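PDB 1VH5: 1,4-dihydroxy-2-naphthoyl-CoA hydrolase, which hydrolyses 1,4-dihydroxy-2-naphthoyl-CoA to 1,4-dihydroxy-2-naphthoate and free CoA in menaquinone biosynthesis, and also cleaves a wide range of other acyl-CoA thioesters. Local coordinates for residues V62-I67 with W116-F121. Sequence-based numbering, arbitrary orientation.
Sequences VLAESI and WQIEIF
Ile118 lies over Ala64, its CB 4.0 Å from the Ala64 CB, and the alanine methyl lets the helix and strand segment axes approach to 8.7 Å. The two branches of Ile118 meet different parts of this alanine: CG2, anti to the backbone N, rests against Ala64 CA, while CG1, beside its own backbone N (chi1 -50°), and CD1 each lie 3.7 Å from Ala64 O. Ile67 meets the CG2 branch of Ile118 with its CD1 tip. Ile120, on the same strand face, extends its CD1 to Ala64 CB and to Leu63 CD2, 4.2 Å from the latter, the Leu63 and Ile120 side chains crossing at a slant. The contact is buried and apolar, apart from the approach of Ile118 to the carbonyl oxygen. On the helix, Val62 O takes both Ser66 N and Ser66 OG (2.7 Å), from opposite faces of its carbonyl plane; Ser66 OG also bonds His56 of the second subunit. Glu65, the inferred catalytic residue, points away from the strand, its OE1 bonded to His91 of that subunit. The contact belongs to the hotdog fold of PaaI-type thioesterases: a long central helix packed in the curve of an antiparallel sheet, with the active site at the dimer interface.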
ATOM      1  N   VAL A  62      -0.944  -0.504   3.287  1.00 11.62           N
ATOM      2  CA  VAL A  62      -1.316   0.613   4.152  1.00 11.98           C
ATOM      3  C   VAL A  62      -1.268   0.203   5.636  1.00 11.32           C
ATOM      4  O   VAL A  62      -0.711   0.913   6.473  1.00 12.49           O
ATOM      5  CB  VAL A  62      -2.718   1.170   3.830  1.00 12.79           C
ATOM      6  CG1 VAL A  62      -3.099   2.252   4.851  1.00 14.12           C
ATOM      7  CG2 VAL A  62      -2.756   1.780   2.410  1.00 13.70           C
ATOM      8  N   LEU A  63      -1.837  -0.946   5.948  1.00 11.89           N
ATOM      9  CA  LEU A  63      -1.838  -1.426   7.329  1.00 12.87           C
ATOM     10  C   LEU A  63      -0.387  -1.615   7.817  1.00 12.29           C
ATOM     11  O   LEU A  63       0.004  -1.100   8.905  1.00 12.49           O
ATOM     12  CB  LEU A  63      -2.687  -2.698   7.475  1.00 13.18           C
ATOM     13  CG  LEU A  63      -2.681  -3.332   8.884  1.00 13.24           C
ATOM     14  CD1 LEU A  63      -3.280  -2.377   9.931  1.00 13.48           C
ATOM     15  CD2 LEU A  63      -3.458  -4.640   8.846  1.00 15.84           C
ATOM     16  N   ALA A  64       0.437  -2.303   7.016  1.00 12.26           N
ATOM     17  CA  ALA A  64       1.821  -2.578   7.409  1.00 12.55           C
ATOM     18  C   ALA A  64       2.582  -1.281   7.619  1.00 11.83           C
ATOM     19  O   ALA A  64       3.317  -1.142   8.619  1.00 12.68           O
ATOM     20  CB  ALA A  64       2.527  -3.437   6.359  1.00 13.03           C
ATOM     21  N   GLU A  65       2.467  -0.325   6.690  1.00 12.51           N
ATOM     22  CA  GLU A  65       3.236   0.903   6.812  1.00 12.59           C
ATOM     23  C   GLU A  65       2.712   1.735   7.977  1.00 12.71           C
ATOM     24  O   GLU A  65       3.495   2.413   8.650  1.00 13.87           O
ATOM     25  CB  GLU A  65       3.217   1.715   5.496  1.00 13.68           C
ATOM     26  CG  GLU A  65       4.119   2.950   5.581  1.00 17.54           C
ATOM     27  CD  GLU A  65       4.786   3.346   4.292  1.00 18.49           C
ATOM     28  OE1 GLU A  65       4.869   2.524   3.340  1.00 20.07           O
ATOM     29  OE2 GLU A  65       5.207   4.512   4.260  1.00 19.97           O
ATOM     30  N   SER A  66       1.395   1.738   8.208  1.00 13.43           N
ATOM     31  CA  SER A  66       0.834   2.524   9.330  1.00 13.89           C
ATOM     32  C   SER A  66       1.365   2.030  10.667  1.00 13.98           C
ATOM     33  O   SER A  66       1.655   2.831  11.552  1.00 16.09           O
ATOM     34  CB  SER A  66      -0.684   2.391   9.334  1.00 12.84           C
ATOM     35  OG  SER A  66      -1.265   2.990   8.178  1.00 13.79           O
ATOM     36  N   ILE A  67       1.477   0.717  10.823  1.00 13.34           N
ATOM     37  CA  ILE A  67       1.973   0.117  12.074  1.00 14.24           C
ATOM     38  C   ILE A  67       3.467   0.327  12.199  1.00 13.86           C
ATOM     39  O   ILE A  67       3.954   0.813  13.224  1.00 13.16           O
ATOM     40  CB  ILE A  67       1.672  -1.397  12.191  1.00 14.96           C
ATOM     41  CG1 ILE A  67       0.163  -1.674  12.143  1.00 14.55           C
ATOM     42  CG2 ILE A  67       2.191  -1.924  13.535  1.00 14.08           C
ATOM     43  CD1 ILE A  67      -0.152  -3.126  11.896  1.00 13.77           C
ATOM     44  N   TRP A 116      11.505  -3.182  10.062  1.00 11.33           N
ATOM     45  CA  TRP A 116      10.350  -3.734  10.753  1.00 11.58           C
ATOM     46  C   TRP A 116       9.772  -4.855   9.897  1.00 12.35           C
ATOM     47  O   TRP A 116       9.701  -4.711   8.661  1.00 13.30           O
ATOM     48  CB  TRP A 116       9.309  -2.617  10.926  1.00 12.01           C
ATOM     49  CG  TRP A 116       9.746  -1.562  11.888  1.00 12.43           C
ATOM     50  CD1 TRP A 116      10.360  -0.389  11.618  1.00 11.88           C
ATOM     51  CD2 TRP A 116       9.708  -1.675  13.307  1.00 12.01           C
ATOM     52  NE1 TRP A 116      10.649   0.293  12.786  1.00 12.22           N
ATOM     53  CE2 TRP A 116      10.284  -0.501  13.839  1.00 12.46           C
ATOM     54  CE3 TRP A 116       9.237  -2.663  14.190  1.00 13.73           C
ATOM     55  CZ2 TRP A 116      10.378  -0.263  15.215  1.00 13.29           C
ATOM     56  CZ3 TRP A 116       9.318  -2.422  15.575  1.00 13.76           C
ATOM     57  CH2 TRP A 116       9.890  -1.226  16.061  1.00 15.19           C
ATOM     58  N   GLN A 117       9.337  -5.943  10.533  1.00 12.79           N
ATOM     59  CA  GLN A 117       8.607  -7.000   9.836  1.00 12.15           C
ATOM     60  C   GLN A 117       7.149  -6.913  10.284  1.00 12.55           C
ATOM     61  O   GLN A 117       6.840  -6.907  11.501  1.00 14.38           O
ATOM     62  CB  GLN A 117       9.196  -8.347  10.173  1.00 14.10           C
ATOM     63  CG  GLN A 117       8.577  -9.555   9.408  1.00 16.71           C
ATOM     64  CD  GLN A 117       9.485 -10.773   9.545  1.00 21.49           C
ATOM     65  OE1 GLN A 117      10.499 -10.889   8.861  1.00 24.90           O
ATOM     66  NE2 GLN A 117       9.163 -11.627  10.462  1.00 24.48           N
ATOM     67  N   ILE A 118       6.224  -6.849   9.321  1.00 12.04           N
ATOM     68  CA  ILE A 118       4.821  -6.857   9.673  1.00 13.24           C
ATOM     69  C   ILE A 118       4.150  -8.030   8.956  1.00 12.82           C
ATOM     70  O   ILE A 118       4.166  -8.115   7.715  1.00 13.52           O
ATOM     71  CB  ILE A 118       4.088  -5.551   9.322  1.00 12.66           C
ATOM     72  CG1 ILE A 118       4.828  -4.298   9.823  1.00 14.73           C
ATOM     73  CG2 ILE A 118       2.640  -5.669   9.877  1.00 14.26           C
ATOM     74  CD1 ILE A 118       5.912  -3.780   8.862  1.00 15.21           C
ATOM     75  N   GLU A 119       3.552  -8.934   9.741  1.00 13.76           N
ATOM     76  CA  GLU A 119       2.797 -10.046   9.177  1.00 14.49           C
ATOM     77  C   GLU A 119       1.315  -9.764   9.406  1.00 14.72           C
ATOM     78  O   GLU A 119       0.915  -9.307  10.490  1.00 15.40           O
ATOM     79  CB  GLU A 119       3.212 -11.375   9.822  1.00 16.72           C
ATOM     80  CG  GLU A 119       4.614 -11.861   9.447  1.00 18.71           C
ATOM     81  CD  GLU A 119       4.984 -13.184  10.132  1.00 21.29           C
ATOM     82  OE1 GLU A 119       4.596 -13.406  11.312  1.00 23.81           O
ATOM     83  OE2 GLU A 119       5.673 -14.023   9.501  1.00 26.09           O
ATOM     84  N   ILE A 120       0.499 -10.026   8.378  1.00 14.41           N
ATOM     85  CA  ILE A 120      -0.926  -9.715   8.471  1.00 13.56           C
ATOM     86  C   ILE A 120      -1.688 -11.009   8.343  1.00 14.85           C
ATOM     87  O   ILE A 120      -1.485 -11.781   7.409  1.00 14.80           O
ATOM     88  CB  ILE A 120      -1.305  -8.741   7.361  1.00 14.31           C
ATOM     89  CG1 ILE A 120      -0.523  -7.426   7.575  1.00 15.95           C
ATOM     90  CG2 ILE A 120      -2.869  -8.525   7.313  1.00 16.19           C
ATOM     91  CD1 ILE A 120      -0.620  -6.513   6.458  1.00 17.17           C
ATOM     92  N   PHE A 121      -2.578 -11.250   9.299  1.00 13.95           N
ATOM     93  CA  PHE A 121      -3.322 -12.507   9.435  1.00 14.36           C
ATOM     94  C   PHE A 121      -4.819 -12.236   9.335  1.00 15.74           C
ATOM     95  O   PHE A 121      -5.315 -11.170   9.706  1.00 16.06           O
ATOM     96  CB  PHE A 121      -3.054 -13.191  10.796  1.00 15.45           C
ATOM     97  CG  PHE A 121      -1.597 -13.469  11.062  1.00 16.51           C
ATOM     98  CD1 PHE A 121      -0.781 -12.462  11.604  1.00 18.67           C
ATOM     99  CD2 PHE A 121      -1.051 -14.691  10.751  1.00 17.59           C
ATOM    100  CE1 PHE A 121       0.579 -12.686  11.831  1.00 17.69           C
ATOM    101  CE2 PHE A 121       0.329 -14.936  10.972  1.00 17.21           C
ATOM    102  CZ  PHE A 121       1.120 -13.924  11.538  1.00 16.86           C
TER